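Leucine rich repeat and phosphatase domain containing protein (Entamoeba histolytica, PDB 3EMU) is probably a dual-specificity phosphatase that removes phosphate from phosphorylated proteins or related substrates. Local coordinates at residues T7-H18 with L23-N34. Residues are numbered along the deposited sequence; the frame is centred on the assembly and turned at random. Where two conformers were deposited one is given.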
loop_
_atom_site.group_PDB
_atom_site.type_symbol
_atom_site.label_atom_id
_atom_site.label_comp_id
_atom_site.label_asym_id
_atom_site.label_seq_id
_atom_site.Cartn_x
_atom_site.Cartn_y
_atom_site.Cartn_z
ATOM N N THR A 7 12.425 0.388 -12.540
ATOM C CA THR A 7 12.712 0.754 -11.165
ATOM C C THR A 7 12.582 2.257 -10.897
ATOM O O THR A 7 12.440 2.671 -9.749
ATOM C CB THR A 7 14.142 0.277 -10.739
ATOM O OG1 THR A 7 15.140 1.001 -11.494
ATOM C CG2 THR A 7 14.309 -1.175 -11.066
ATOM N N LEU A 8 12.654 3.082 -11.926
ATOM C CA LEU A 8 12.643 4.529 -11.730
ATOM C C LEU A 8 11.213 5.128 -11.604
ATOM O O LEU A 8 11.058 6.307 -11.347
ATOM C CB LEU A 8 13.378 5.230 -12.891
ATOM C CG LEU A 8 14.869 4.961 -13.122
ATOM C CD1 LEU A 8 15.347 5.873 -14.229
ATOM C CD2 LEU A 8 15.628 5.260 -11.862
ATOM N N SER A 9 10.191 4.323 -11.839
ATOM C CA SER A 9 8.807 4.804 -11.755
ATOM C C SER A 9 7.956 3.990 -10.808
ATOM O O SER A 9 8.003 2.762 -10.851
ATOM C CB SER A 9 8.135 4.735 -13.124
ATOM O OG SER A 9 8.616 5.825 -13.872
ATOM N N PRO A 10 7.140 4.674 -9.991
ATOM C CA PRO A 10 6.065 3.916 -9.314
ATOM C C PRO A 10 5.080 3.225 -10.292
ATOM O O PRO A 10 5.054 3.522 -11.502
ATOM C CB PRO A 10 5.360 4.973 -8.464
ATOM C CG PRO A 10 6.291 6.161 -8.395
ATOM C CD PRO A 10 7.066 6.124 -9.703
ATOM N N THR A 11 4.320 2.272 -9.757
ATOM C CA THR A 11 3.283 1.561 -10.497
ATOM C C THR A 11 1.858 1.942 -10.027
ATOM O O THR A 11 1.530 1.953 -8.809
ATOM C CB THR A 11 3.486 0.029 -10.401
ATOM O OG1 THR A 11 4.807 -0.281 -10.846
ATOM C CG2 THR A 11 2.474 -0.755 -11.276
ATOM N N GLN A 12 1.017 2.284 -10.987
ATOM C CA GLN A 12 -0.367 2.627 -10.661
ATOM C C GLN A 12 -1.138 1.329 -10.445
ATOM O O GLN A 12 -1.082 0.400 -11.292
ATOM C CB GLN A 12 -1.053 3.416 -11.777
ATOM C CG GLN A 12 -2.489 3.720 -11.335
ATOM C CD GLN A 12 -3.250 4.671 -12.218
ATOM O OE1 GLN A 12 -2.945 5.856 -12.291
ATOM N NE2 GLN A 12 -4.305 4.166 -12.836
ATOM N N ILE A 13 -1.838 1.243 -9.317
ATOM C CA ILE A 13 -2.475 -0.050 -9.002
ATOM C C ILE A 13 -3.971 -0.061 -9.461
ATOM O O ILE A 13 -4.385 -0.926 -10.204
ATOM C CB ILE A 13 -2.285 -0.456 -7.519
ATOM C CG1 ILE A 13 -0.767 -0.685 -7.208
ATOM C CG2 ILE A 13 -3.156 -1.677 -7.177
ATOM C CD1 ILE A 13 -0.063 -1.739 -8.140
ATOM N N ILE A 14 -4.705 0.963 -9.037
ATOM C CA ILE A 14 -6.036 1.300 -9.505
ATOM C C ILE A 14 -5.939 2.816 -9.444
ATOM O O ILE A 14 -4.943 3.362 -8.969
ATOM C CB ILE A 14 -7.196 0.805 -8.523
ATOM C CG1 ILE A 14 -7.093 1.514 -7.173
ATOM C CG2 ILE A 14 -7.213 -0.742 -8.366
ATOM C CD1 ILE A 14 -8.242 1.237 -6.207
ATOM N N GLN A 15 -6.972 3.490 -9.895
ATOM C CA GLN A 15 -6.946 4.933 -9.983
ATOM C C GLN A 15 -6.704 5.585 -8.634
ATOM O O GLN A 15 -7.262 5.167 -7.622
ATOM C CB GLN A 15 -8.252 5.438 -10.606
ATOM C CG GLN A 15 -8.344 6.943 -10.652
ATOM C CD GLN A 15 -9.747 7.426 -11.037
ATOM O OE1 GLN A 15 -10.775 6.921 -10.517
ATOM N NE2 GLN A 15 -9.801 8.416 -11.952
ATOM N N TYR A 16 -5.840 6.607 -8.630
ATOM C CA TYR A 16 -5.390 7.302 -7.393
ATOM C C TYR A 16 -4.368 6.559 -6.494
ATOM O O TYR A 16 -3.868 7.135 -5.538
ATOM C CB TYR A 16 -6.591 7.736 -6.539
ATOM C CG TYR A 16 -7.606 8.558 -7.285
ATOM C CD1 TYR A 16 -7.214 9.670 -8.041
ATOM C CD2 TYR A 16 -8.959 8.216 -7.258
ATOM C CE1 TYR A 16 -8.138 10.424 -8.747
ATOM C CE2 TYR A 16 -9.886 8.953 -7.946
ATOM C CZ TYR A 16 -9.479 10.058 -8.691
ATOM O OH TYR A 16 -10.423 10.802 -9.374
ATOM N N ILE A 17 -4.081 5.293 -6.788
ATOM C CA ILE A 17 -3.243 4.455 -5.935
ATOM C C ILE A 17 -1.976 4.027 -6.683
ATOM O O ILE A 17 -2.023 3.336 -7.734
ATOM C CB ILE A 17 -3.990 3.150 -5.524
ATOM C CG1 ILE A 17 -5.360 3.454 -4.882
ATOM C CG2 ILE A 17 -3.098 2.228 -4.647
ATOM C CD1 ILE A 17 -5.313 4.158 -3.540
ATOM N N HIS A 18 -0.832 4.407 -6.102
ATOM C CA HIS A 18 0.461 4.115 -6.720
ATOM C C HIS A 18 1.365 3.434 -5.705
ATOM O O HIS A 18 1.406 3.784 -4.523
ATOM C CB HIS A 18 1.075 5.396 -7.285
ATOM C CG HIS A 18 0.192 6.125 -8.268
ATOM N ND1 HIS A 18 0.408 6.099 -9.639
ATOM C CD2 HIS A 18 -0.872 6.949 -8.075
ATOM C CE1 HIS A 18 -0.481 6.871 -10.244
ATOM N NE2 HIS A 18 -1.280 7.384 -9.322
ATOM N N LEU A 23 13.468 5.027 -3.717
ATOM C CA LEU A 23 14.022 5.418 -4.993
ATOM C C LEU A 23 13.042 6.162 -5.925
ATOM O O LEU A 23 13.236 7.361 -6.204
ATOM C CB LEU A 23 14.691 4.218 -5.715
ATOM C CG LEU A 23 15.051 4.397 -7.220
ATOM C CD1 LEU A 23 15.832 5.662 -7.404
ATOM C CD2 LEU A 23 15.803 3.225 -7.889
ATOM N N ASN A 24 12.030 5.482 -6.457
ATOM C CA ASN A 24 11.158 6.156 -7.414
ATOM C C ASN A 24 10.210 7.185 -6.790
ATOM O O ASN A 24 9.607 7.956 -7.507
ATOM C CB ASN A 24 10.431 5.181 -8.360
ATOM C CG ASN A 24 9.673 4.079 -7.603
ATOM O OD1 ASN A 24 9.001 4.345 -6.602
ATOM N ND2 ASN A 24 9.845 2.859 -8.033
ATOM N N ALA A 25 10.141 7.269 -5.461
ATOM C CA ALA A 25 9.437 8.414 -4.868
ATOM C C ALA A 25 10.053 9.749 -5.326
ATOM O O ALA A 25 9.506 10.844 -5.088
ATOM C CB ALA A 25 9.456 8.323 -3.369
ATOM N N HIS A 26 11.214 9.671 -5.971
ATOM C CA HIS A 26 11.959 10.881 -6.306
ATOM C C HIS A 26 11.629 11.281 -7.719
ATOM O O HIS A 26 12.076 12.314 -8.209
ATOM C CB HIS A 26 13.488 10.666 -6.103
ATOM C CG HIS A 26 13.904 10.650 -4.661
ATOM N ND1 HIS A 26 13.930 9.496 -3.909
ATOM C CD2 HIS A 26 14.276 11.651 -3.826
ATOM C CE1 HIS A 26 14.328 9.784 -2.677
ATOM N NE2 HIS A 26 14.533 11.089 -2.599
ATOM N N ASN A 27 10.858 10.438 -8.391
ATOM C CA ASN A 27 10.374 10.754 -9.709
ATOM C C ASN A 27 9.293 11.857 -9.642
ATOM O O ASN A 27 8.091 11.591 -9.746
ATOM C CB ASN A 27 9.904 9.482 -10.412
ATOM C CG ASN A 27 9.668 9.701 -11.877
ATOM O OD1 ASN A 27 9.500 10.842 -12.310
ATOM N ND2 ASN A 27 9.658 8.637 -12.655
ATOM N N VAL A 28 9.744 13.106 -9.484
ATOM C CA VAL A 28 8.876 14.244 -9.226
ATOM C C VAL A 28 7.936 14.596 -10.368
ATOM O O VAL A 28 6.840 15.115 -10.136
ATOM C CB VAL A 28 9.683 15.495 -8.811
ATOM C CG1 VAL A 28 10.187 15.319 -7.399
ATOM C CG2 VAL A 28 10.859 15.717 -9.783
ATOM N N ASP A 29 8.352 14.304 -11.593
ATOM C CA ASP A 29 7.476 14.519 -12.712
ATOM C C ASP A 29 6.334 13.476 -12.735
ATOM O O ASP A 29 5.215 13.797 -13.088
ATOM C CB ASP A 29 8.249 14.485 -14.023
ATOM C CG ASP A 29 7.534 15.227 -15.133
ATOM O OD1 ASP A 29 7.001 16.334 -14.855
ATOM O OD2 ASP A 29 7.497 14.707 -16.275
ATOM N N TYR A 30 6.649 12.223 -12.428
ATOM C CA TYR A 30 5.628 11.206 -12.282
ATOM C C TYR A 30 4.581 11.624 -11.243
ATOM O O TYR A 30 3.394 11.474 -11.460
ATOM C CB TYR A 30 6.248 9.869 -11.856
ATOM C CG TYR A 30 5.241 8.737 -11.688
ATOM C CD1 TYR A 30 5.067 7.785 -12.679
ATOM C CD2 TYR A 30 4.469 8.653 -10.546
ATOM C CE1 TYR A 30 4.151 6.766 -12.525
ATOM C CE2 TYR A 30 3.545 7.640 -10.377
ATOM C CZ TYR A 30 3.383 6.705 -11.359
ATOM O OH TYR A 30 2.483 5.689 -11.162
ATOM N N ILE A 31 5.055 12.123 -10.109
ATOM C CA ILE A 31 4.212 12.609 -9.063
ATOM C C ILE A 31 3.332 13.754 -9.590
ATOM O O ILE A 31 2.103 13.737 -9.449
ATOM C CB ILE A 31 5.111 13.043 -7.874
ATOM C CG1 ILE A 31 5.671 11.796 -7.178
ATOM C CG2 ILE A 31 4.385 13.949 -6.887
ATOM C CD1 ILE A 31 6.557 12.113 -5.973
ATOM N N HIS A 32 3.953 14.743 -10.226
ATOM C CA HIS A 32 3.246 15.916 -10.767
ATOM C C HIS A 32 2.196 15.519 -11.798
ATOM O O HIS A 32 1.078 15.973 -11.766
ATOM C CB HIS A 32 4.238 16.927 -11.394
ATOM C CG HIS A 32 3.574 18.091 -12.079
ATOM N ND1 HIS A 32 3.274 18.093 -13.424
ATOM C CD2 HIS A 32 3.139 19.281 -11.597
ATOM C CE1 HIS A 32 2.678 19.231 -13.742
ATOM N NE2 HIS A 32 2.586 19.972 -12.652
ATOM N N ASN A 33 2.581 14.668 -12.732
ATOM C CA ASN A 33 1.653 14.293 -13.804
ATOM C C ASN A 33 0.491 13.363 -13.384
ATOM O O ASN A 33 -0.477 13.217 -14.112
ATOM C CB ASN A 33 2.408 13.672 -15.003
ATOM C CG ASN A 33 3.323 14.683 -15.748
ATOM O OD1 ASN A 33 3.356 15.897 -15.447
ATOM N ND2 ASN A 33 4.075 14.167 -16.731
ATOM N N ASN A 34 0.616 12.680 -12.257
ATOM C CA ASN A 34 -0.428 11.787 -11.776
ATOM C C ASN A 34 -1.165 12.401 -10.601
ATOM O O ASN A 34 -1.850 11.699 -9.878
ATOM C CB ASN A 34 0.183 10.465 -11.340
ATOM C CG ASN A 34 0.585 9.624 -12.500
ATOM O OD1 ASN A 34 -0.261 8.961 -13.100
ATOM N ND2 ASN A 34 1.878 9.628 -12.843
HETATM O O HOH W 1 -3.437 9.615 -9.203
#
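The ring of Y30 lies between P10 and N34: P10 CD sits over the centre of one face, 3.7 Å from the ring centroid and 9° off its normal, a CH-pi contact, while N34 ND2 covers the opposite face. N34 ND2 also donates to Y30 O, which fixes the rotation of the N34 amide. With CG anti to the backbone N (chi1 -180°), Y30 reaches from helix 28-33 to the strand hairpin, where its OH shares a short 2.6 Å hydrogen bond with H18 ND1 at the imidazole edge; the two ring planes stand nearly perpendicular. A water joins H18 NE2 to N34 O, so both ring nitrogens of this buried histidine have partners. I36 and L91 close the packing from the central sheet. N24 and N27 extend the tight part: N24 ND2 donates to T7 O at 3.1 Å and N27 ND2 to L8 O at 3.0 Å, while N24 OD1 accepts from S21 N. N27 OD1 meanwhile takes Y30 N (3.2 Å), an N-cap on helix 28-33. The contact loosens at exposed L8 and L23, CD2 to CD2 at 4.5 Å, and between Q12 OE1 and N34 OD1, 4.2 Å apart. It thus joins the N-terminal lead-in and hairpin 11-14/17-21 to the 3-10 turn 24-26 and helix 28-33 of the alpha/beta dual-specificity phosphatase fold.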